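Local atomic coordinates of caspase-3 (Porites astreoides, PDB entry 6WI4), a protein that is a coral member of the caspase family, probably cleaving proteins after aspartate residues as a cysteine protease during apoptosis. Residues 13-19 against 54-60; 69-73 against 108-112. All coordinates share one frame; numbering follows the deposited sequence. Where two conformers were deposited one is given.

Interaction 1 of 2, residues 13-19 against 54-60; sequences IAVIINN and VRIYNNQ
One face of the Arg55 guanidinium lies against Ile13, whose CG2 sits 4.0 Å above the plane, over its centre; CD1 of the same isoleucine comes within 3.6 Å of Arg55 NH2. A bend at chi2 (-87°) folds the arginine back over Ile13, and a salt bridge from NH2 to Asp53 holds its charged end. The Tyr57 ring has Ile16 O at its edge, near the ring plane, while Tyr57 CB packs beside Ile17 CG1. Two amides, those of Asn18 and Asn58, stand almost perpendicular (87°). Asn18 ND2 donates 3.0 Å to Asn58 OD1, in the carbonyl plane of the acceptor and close to the amide plane of the donor. Asp37 also accepts from Asn18 ND2, Thr36 meets Asn18 OD1, and Arg40 binds Asn58 OD1.

Strands 13-18 and 54-58 run parallel between these groups, 16° apart. Arg55 and Tyr57 each bond through N and O to the neighbouring strand, as in Tyr57 N to Ile16 O at 2.9 Å. On the face of Ala14, Ile16 and Asn18, Ile16 CD1 meets Val54 CG1 at 3.9 Å.

Past the strand ends, Asn19 OD1 takes Gln60 N at 2.8 Å, and Asn19 ND2 gives a weak bond to Gln60 O and another bond to Tyr97 O. An alanine at Asn19 is likely to leave Gln60 N without this acceptor and Tyr97 O without this donor, freeing the turn after the strand to shift. A water links Asn18 O and, weakly, Asn59 OD1, which also receives Lys20 N.

This pairing sets the edge strand of the caspase sheet beside its neighbour in a beta-alpha-beta unit: backbone bonds fix the register, and the Asn18-Asn58 and Asn19-Gln60 bonds add side-chain amides at the C-terminal ends of the strands.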
ATOM      1  N   ILE A  13      11.347  -7.387  -5.288  1.00  9.95           N
ATOM      2  CA  ILE A  13      11.009  -7.616  -3.889  1.00  9.84           C
ATOM      3  C   ILE A  13       9.712  -6.890  -3.583  1.00 10.12           C
ATOM      4  O   ILE A  13       9.475  -5.776  -4.074  1.00 11.45           O
ATOM      5  CB  ILE A  13      12.144  -7.141  -2.967  1.00 11.40           C
ATOM      6  CG1 ILE A  13      13.432  -7.914  -3.277  1.00 15.52           C
ATOM      7  CG2 ILE A  13      11.763  -7.302  -1.491  1.00 12.59           C
ATOM      8  CD1 ILE A  13      14.665  -7.262  -2.712  1.00 23.34           C
ATOM      9  N   ALA A  14       8.864  -7.521  -2.770  1.00 10.30           N
ATOM     10  CA  ALA A  14       7.635  -6.902  -2.280  1.00  9.22           C
ATOM     11  C   ALA A  14       7.642  -6.978  -0.763  1.00 11.15           C
ATOM     12  O   ALA A  14       7.598  -8.073  -0.197  1.00 12.21           O
ATOM     13  CB  ALA A  14       6.393  -7.593  -2.848  1.00 10.77           C
ATOM     14  N   VAL A  15       7.702  -5.836  -0.117  1.00  8.28           N
ATOM     15  CA  VAL A  15       7.703  -5.742   1.340  1.00  8.56           C
ATOM     16  C   VAL A  15       6.278  -5.552   1.849  1.00  9.20           C
ATOM     17  O   VAL A  15       5.518  -4.738   1.311  1.00  9.08           O
ATOM     18  CB  VAL A  15       8.592  -4.575   1.807  1.00 11.36           C
ATOM     19  CG1 VAL A  15       8.462  -4.382   3.316  1.00 12.41           C
ATOM     20  CG2 VAL A  15      10.036  -4.802   1.386  1.00 11.98           C
ATOM     21  N   ILE A  16       5.918  -6.284   2.904  1.00  7.95           N
ATOM     22  CA  ILE A  16       4.677  -6.063   3.651  1.00  7.63           C
ATOM     23  C   ILE A  16       5.040  -5.826   5.103  1.00  9.16           C
ATOM     24  O   ILE A  16       5.619  -6.709   5.749  1.00  9.99           O
ATOM     25  CB  ILE A  16       3.713  -7.254   3.549  1.00  7.42           C
ATOM     26  CG1 ILE A  16       3.360  -7.536   2.095  1.00  9.59           C
ATOM     27  CG2 ILE A  16       2.459  -6.995   4.387  1.00  9.36           C
ATOM     28  CD1 ILE A  16       2.644  -8.876   1.933  1.00 10.59           C
ATOM     29  N   ILE A  17       4.674  -4.663   5.628  1.00  8.97           N
ATOM     30  CA  ILE A  17       4.815  -4.355   7.044  1.00  9.38           C
ATOM     31  C   ILE A  17       3.417  -4.318   7.640  1.00  9.76           C
ATOM     32  O   ILE A  17       2.572  -3.526   7.216  1.00 10.92           O
ATOM     33  CB  ILE A  17       5.577  -3.043   7.264  1.00 10.05           C
ATOM     34  CG1 ILE A  17       7.022  -3.209   6.763  1.00 11.20           C
ATOM     35  CG2 ILE A  17       5.561  -2.677   8.744  1.00 11.71           C
ATOM     36  CD1 ILE A  17       7.798  -1.910   6.661  1.00 14.85           C
ATOM     37  N   ASN A  18       3.166  -5.196   8.605  1.00  9.43           N
ATOM     38  CA  ASN A  18       1.838  -5.435   9.156  1.00 11.42           C
ATOM     39  C   ASN A  18       1.853  -5.052  10.633  1.00 10.61           C
ATOM     40  O   ASN A  18       2.337  -5.825  11.467  1.00 11.97           O
ATOM     41  CB  ASN A  18       1.471  -6.902   8.969  1.00 11.05           C
ATOM     42  CG  ASN A  18       0.132  -7.245   9.557  1.00 11.34           C
ATOM     43  OD1 ASN A  18      -0.882  -6.652   9.196  1.00 12.10           O
ATOM     44  ND2 ASN A  18       0.114  -8.212  10.480  1.00 12.48           N
ATOM     45  N   ASN A  19       1.324  -3.876  10.973  1.00 10.30           N
ATOM     46  CA  ASN A  19       1.336  -3.408  12.357  1.00 11.66           C
ATOM     47  C   ASN A  19      -0.048  -3.596  12.975  1.00 11.89           C
ATOM     48  O   ASN A  19      -1.017  -2.925  12.596  1.00 11.66           O
ATOM     49  CB  ASN A  19       1.821  -1.960  12.423  1.00 10.00           C
ATOM     50  CG  ASN A  19       3.334  -1.864  12.340  1.00 10.20           C
ATOM     51  OD1 ASN A  19       4.032  -2.885  12.319  1.00 12.88           O
ATOM     52  ND2 ASN A  19       3.855  -0.639  12.283  1.00 12.55           N
ATOM     53  N   VAL A  54       8.424 -12.003  -1.663  1.00 12.22           N
ATOM     54  CA  VAL A  54       7.659 -11.310  -0.629  1.00  9.37           C
ATOM     55  C   VAL A  54       8.386 -11.394   0.704  1.00 12.21           C
ATOM     56  O   VAL A  54       8.790 -12.481   1.136  1.00 12.67           O
ATOM     57  CB  VAL A  54       6.248 -11.903  -0.517  1.00 10.48           C
ATOM     58  CG1 VAL A  54       5.483 -11.253   0.617  1.00 14.79           C
ATOM     59  CG2 VAL A  54       5.524 -11.728  -1.837  1.00 14.23           C
ATOM     60  N   ARG A  55       8.551 -10.243   1.357  1.00 10.68           N
ATOM     61  CA  ARG A  55       9.189 -10.156   2.665  1.00 11.43           C
ATOM     62  C   ARG A  55       8.188  -9.554   3.641  1.00  9.80           C
ATOM     63  O   ARG A  55       7.672  -8.456   3.401  1.00 12.59           O
ATOM     64  CB  ARG A  55      10.468  -9.316   2.589  1.00 14.08           C
ATOM     65  CG  ARG A  55      11.315  -9.583   1.355  1.00 18.12           C
ATOM     66  CD  ARG A  55      12.299 -10.719   1.537  1.00 26.83           C
ATOM     67  NE  ARG A  55      13.127 -10.926   0.340  1.00 28.59           N
ATOM     68  CZ  ARG A  55      14.207 -10.207   0.026  1.00 29.41           C
ATOM     69  NH1 ARG A  55      14.623  -9.227   0.817  1.00 28.54           N
ATOM     70  NH2 ARG A  55      14.889 -10.474  -1.083  1.00 26.67           N
ATOM     71  N   ILE A  56       7.899 -10.267   4.726  1.00  8.36           N
ATOM     72  CA  ILE A  56       6.807  -9.932   5.637  1.00  9.15           C
ATOM     73  C   ILE A  56       7.377  -9.624   7.011  1.00 11.73           C
ATOM     74  O   ILE A  56       8.165 -10.408   7.552  1.00 12.41           O
ATOM     75  CB  ILE A  56       5.769 -11.065   5.727  1.00 10.71           C
ATOM     76  CG1 ILE A  56       5.244 -11.414   4.337  1.00 13.80           C
ATOM     77  CG2 ILE A  56       4.622 -10.663   6.661  1.00 15.17           C
ATOM     78  CD1 ILE A  56       4.360 -12.641   4.307  1.00 14.67           C
ATOM     79  N   TYR A  57       6.955  -8.495   7.583  1.00 11.14           N
ATOM     80  CA  TYR A  57       7.335  -8.077   8.923  1.00 10.80           C
ATOM     81  C   TYR A  57       6.090  -7.697   9.705  1.00 13.91           C
ATOM     82  O   TYR A  57       5.173  -7.079   9.152  1.00 14.03           O
ATOM     83  CB  TYR A  57       8.288  -6.877   8.881  1.00 10.68           C
ATOM     84  CG  TYR A  57       9.661  -7.176   8.312  1.00 13.03           C
ATOM     85  CD1 TYR A  57       9.928  -7.068   6.947  1.00 15.03           C
ATOM     86  CD2 TYR A  57      10.696  -7.546   9.151  1.00 17.55           C
ATOM     87  CE1 TYR A  57      11.211  -7.344   6.447  1.00 14.37           C
ATOM     88  CE2 TYR A  57      11.960  -7.813   8.670  1.00 22.18           C
ATOM     89  CZ  TYR A  57      12.215  -7.713   7.329  1.00 21.06           C
ATOM     90  OH  TYR A  57      13.500  -7.993   6.904  1.00 25.50           O
ATOM     91  N   ASN A  58       6.053  -8.052  10.989  1.00 10.57           N
ATOM     92  CA  ASN A  58       4.922  -7.735  11.852  1.00 11.72           C
ATOM     93  C   ASN A  58       5.354  -6.860  13.020  1.00 12.44           C
ATOM     94  O   ASN A  58       6.416  -7.079  13.604  1.00 14.61           O
ATOM     95  CB  ASN A  58       4.267  -9.010  12.393  1.00 11.27           C
ATOM     96  CG  ASN A  58       3.740  -9.907  11.290  1.00 13.93           C
ATOM     97  OD1 ASN A  58       2.710  -9.615  10.689  1.00 13.59           O
ATOM     98  ND2 ASN A  58       4.441 -11.004  11.023  1.00 14.94           N
ATOM     99  N   ASN A  59       4.512  -5.883  13.371  1.00 13.43           N
ATOM    100  CA  ASN A  59       4.686  -5.048  14.568  1.00 10.58           C
ATOM    101  C   ASN A  59       6.092  -4.445  14.652  1.00 14.60           C
ATOM    102  O   ASN A  59       6.877  -4.736  15.559  1.00 15.45           O
ATOM    103  CB  ASN A  59       4.361  -5.856  15.831  1.00 10.95           C
ATOM    104  CG  ASN A  59       2.889  -6.179  15.955  1.00 14.60           C
ATOM    105  OD1 ASN A  59       2.040  -5.553  15.323  1.00 13.24           O
ATOM    106  ND2 ASN A  59       2.574  -7.163  16.789  1.00 23.44           N
ATOM    107  N   GLN A  60       6.393  -3.576  13.689  1.00 13.49           N
ATOM    108  CA  GLN A  60       7.698  -2.934  13.575  1.00 13.08           C
ATOM    109  C   GLN A  60       7.671  -1.521  14.143  1.00 12.21           C
ATOM    110  O   GLN A  60       6.729  -0.765  13.898  1.00 11.45           O
ATOM    111  CB  GLN A  60       8.129  -2.873  12.109  1.00 11.66           C
ATOM    112  CG  GLN A  60       8.220  -4.247  11.464  1.00 12.62           C
ATOM    113  CD  GLN A  60       9.344  -5.078  12.024  1.00 13.10           C
ATOM    114  OE1 GLN A  60      10.517  -4.785  11.797  1.00 15.33           O
ATOM    115  NE2 GLN A  60       8.994  -6.138  12.759  1.00 15.13           N
TER
HETATM  116  O   HOH W   1       1.468  -7.729  13.504  1.00 31.04           O

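Interaction 2 of 2, residues 69-73 against 108-112; sequences TKEMA and LTAIF
Ile111 reaches over to helix 62-73, and its branches can be followed outward from CB. CG2 stands between the backbone N and the carbonyl carbon and meets Thr69 CB at 4.1 Å. The longer branch starts with CG1 anti to the backbone N (chi1 -169°), which carries it to Ala73 CB at 3.7 Å. Its tip, CD1, ends against Lys70 CA at 4.1 Å. One isoleucine thus spans a full helical turn, from Thr69 to Ala73, and the Ala73 methyl also sits 3.6 Å from Ile111 O.

Phe112 enters beside it, modelled in two conformers, and the contacts given here belong to one of them. In that conformer Met72 CB lies at the ring edge, in plane, 3.7 Å from CE1, and CZ comes equally near Thr69 O. Deeper in, the Phe112 ring meets that of Phe83 at about 30°, and the side chain touches Phe147. At the other end Thr69 CG2 abuts Leu108 CD2 at 3.8 Å, the two side chains crossing at about a right angle; both also touch Phe85.

The Thr69 hydroxyl donates to Arg66 O in its own helix; the contacts of its side chain with Leu108 and Ile111 are made by carbon. What joins helix 62-73 to residues 108-112, on one side of the central caspase sheet, is van der Waals contact, mostly between aliphatic carbons and the Phe112 ring, with two carbonyls meeting carbon; Thr69 O keeps its helical bond to Ala73 N.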
ATOM      1  N   THR A  69      13.598  -0.129   5.104  1.00 12.28           N
ATOM      2  CA  THR A  69      13.674   0.667   3.881  1.00 11.32           C
ATOM      3  C   THR A  69      15.119   0.908   3.466  1.00 11.27           C
ATOM      4  O   THR A  69      15.429   0.866   2.273  1.00 13.55           O
ATOM      5  CB  THR A  69      12.921   1.987   4.043  1.00 15.75           C
ATOM      6  OG1 THR A  69      13.543   2.792   5.049  1.00 20.93           O
ATOM      7  CG2 THR A  69      11.485   1.717   4.429  1.00 15.46           C
ATOM      8  N   LYS A  70      16.026   1.092   4.435  1.00 12.77           N
ATOM      9  CA  LYS A  70      17.439   1.251   4.091  1.00 11.89           C
ATOM     10  C   LYS A  70      18.006  -0.025   3.480  1.00 12.75           C
ATOM     11  O   LYS A  70      18.748   0.030   2.494  1.00 15.39           O
ATOM     12  CB  LYS A  70      18.255   1.656   5.318  1.00 13.35           C
ATOM     13  CG  LYS A  70      19.751   1.757   5.007  1.00 19.87           C
ATOM     14  CD  LYS A  70      20.537   2.414   6.116  1.00 31.37           C
ATOM     15  CE  LYS A  70      21.991   2.598   5.688  1.00 33.73           C
ATOM     16  NZ  LYS A  70      22.799   3.322   6.711  1.00 34.26           N
ATOM     17  N   GLU A  71      17.663  -1.186   4.041  1.00 12.28           N
ATOM     18  CA  GLU A  71      18.124  -2.441   3.458  1.00 11.57           C
ATOM     19  C   GLU A  71      17.606  -2.630   2.035  1.00 10.82           C
ATOM     20  O   GLU A  71      18.310  -3.200   1.194  1.00 13.93           O
ATOM     21  CB  GLU A  71      17.710  -3.613   4.357  1.00 12.58           C
ATOM     22  CG  GLU A  71      18.409  -3.550   5.707  1.00 14.24           C
ATOM     23  CD  GLU A  71      17.938  -4.585   6.703  1.00 17.09           C
ATOM     24  OE1 GLU A  71      16.871  -5.206   6.502  1.00 17.30           O
ATOM     25  OE2 GLU A  71      18.658  -4.759   7.707  1.00 21.45           O
ATOM     26  N   MET A  72      16.388  -2.148   1.739  1.00 10.33           N
ATOM     27  CA  MET A  72      15.877  -2.235   0.374  1.00 13.96           C
ATOM     28  C   MET A  72      16.569  -1.231  -0.544  1.00 13.10           C
ATOM     29  O   MET A  72      16.827  -1.526  -1.716  1.00 14.61           O
ATOM     30  CB  MET A  72      14.361  -2.007   0.363  1.00 12.30           C
ATOM     31  CG  MET A  72      13.571  -3.073   1.089  1.00 13.12           C
ATOM     32  SD  MET A  72      13.820  -4.710   0.395  1.00 19.00           S
ATOM     33  CE  MET A  72      14.732  -5.476   1.729  1.00 23.30           C
ATOM     34  N   ALA A  73      16.886  -0.044  -0.028  1.00 11.99           N
ATOM     35  CA  ALA A  73      17.526   0.979  -0.856  1.00 12.68           C
ATOM     36  C   ALA A  73      18.945   0.590  -1.246  1.00 15.47           C
ATOM     37  O   ALA A  73      19.438   1.025  -2.294  1.00 18.36           O
ATOM     38  CB  ALA A  73      17.522   2.314  -0.121  1.00 14.39           C
ATOM     39  N   LEU A 108       9.763   7.463   4.146  1.00 27.07           N
ATOM     40  CA  LEU A 108       9.760   6.135   3.544  1.00 30.41           C
ATOM     41  C   LEU A 108      10.195   6.190   2.092  1.00 33.39           C
ATOM     42  O   LEU A 108      11.063   5.427   1.654  1.00 40.79           O
ATOM     43  CB  LEU A 108       8.361   5.518   3.635  1.00 29.41           C
ATOM     44  CG  LEU A 108       7.809   5.125   4.999  1.00 29.43           C
ATOM     45  CD1 LEU A 108       6.348   4.723   4.899  1.00 28.61           C
ATOM     46  CD2 LEU A 108       8.626   3.994   5.541  1.00 25.99           C
ATOM     47  N   THR A 109       9.603   7.101   1.331  1.00 26.49           N
ATOM     48  CA  THR A 109       9.712   7.071  -0.116  1.00 26.90           C
ATOM     49  C   THR A 109      10.949   7.791  -0.620  1.00 25.33           C
ATOM     50  O   THR A 109      11.503   7.399  -1.653  1.00 33.23           O
ATOM     51  CB  THR A 109       8.446   7.678  -0.733  1.00 25.80           C
ATOM     52  OG1 THR A 109       8.148   8.915  -0.078  1.00 24.11           O
ATOM     53  CG2 THR A 109       7.270   6.746  -0.500  1.00 27.25           C
ATOM     54  N   ALA A 110      11.420   8.804   0.115  1.00 30.32           N
ATOM     55  CA  ALA A 110      12.567   9.590  -0.330  1.00 33.58           C
ATOM     56  C   ALA A 110      13.791   8.715  -0.561  1.00 33.29           C
ATOM     57  O   ALA A 110      14.503   8.888  -1.558  1.00 40.54           O
ATOM     58  CB  ALA A 110      12.886  10.678   0.696  1.00 36.22           C
ATOM     59  N   ILE A 111      14.041   7.760   0.336  1.00 33.49           N
ATOM     60  CA  ILE A 111      15.252   6.952   0.280  1.00 36.71           C
ATOM     61  C   ILE A 111      15.353   6.120  -0.998  1.00 31.42           C
ATOM     62  O   ILE A 111      16.425   5.587  -1.295  1.00 41.00           O
ATOM     63  CB  ILE A 111      15.330   6.066   1.547  1.00 37.01           C
ATOM     64  CG1 ILE A 111      16.704   5.405   1.683  1.00 42.47           C
ATOM     65  CG2 ILE A 111      14.231   5.022   1.543  1.00 30.54           C
ATOM     66  CD1 ILE A 111      17.148   5.220   3.116  1.00 37.07           C
ATOM     67  N   PHE A 112      14.290   6.054  -1.803  1.00 35.00           N
ATOM     68  CA  PHE A 112      14.302   5.287  -3.043  0.50 31.06           C
ATOM     69  C   PHE A 112      14.451   6.144  -4.292  1.00 33.90           C
ATOM     70  O   PHE A 112      14.646   5.591  -5.382  1.00 33.37           O
ATOM     71  CB  PHE A 112      13.022   4.454  -3.158  0.50 29.76           C
ATOM     72  CG  PHE A 112      12.921   3.371  -2.134  0.50 25.91           C
ATOM     73  CD1 PHE A 112      13.614   2.185  -2.296  0.50 27.90           C
ATOM     74  CD2 PHE A 112      12.142   3.542  -1.004  0.50 23.76           C
ATOM     75  CE1 PHE A 112      13.526   1.188  -1.355  0.50 23.22           C
ATOM     76  CE2 PHE A 112      12.051   2.549  -0.057  0.50 25.22           C
ATOM     77  CZ  PHE A 112      12.743   1.368  -0.232  0.50 21.30           C
TER

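From the N terminus, strand 13-18 comes first; the chain then passes through helix 36-49 and returns as strand 53-58, where interaction 1 closes the beta-alpha-beta loop. Helix 62-73 follows directly and opens interaction 2, whose loop runs through strand 83-88 and the small antiparallel sheet before helix 105-110 closes it. The two loops are in series, neither enclosing nor crossing the other. Met72 joins them in space: its SD packs on Ile13 CG2 at 3.8 Å and on Val15, and its CE on Arg55 NH1. Together the contacts tie the edge of the central sheet to the two helices packed on one of its faces.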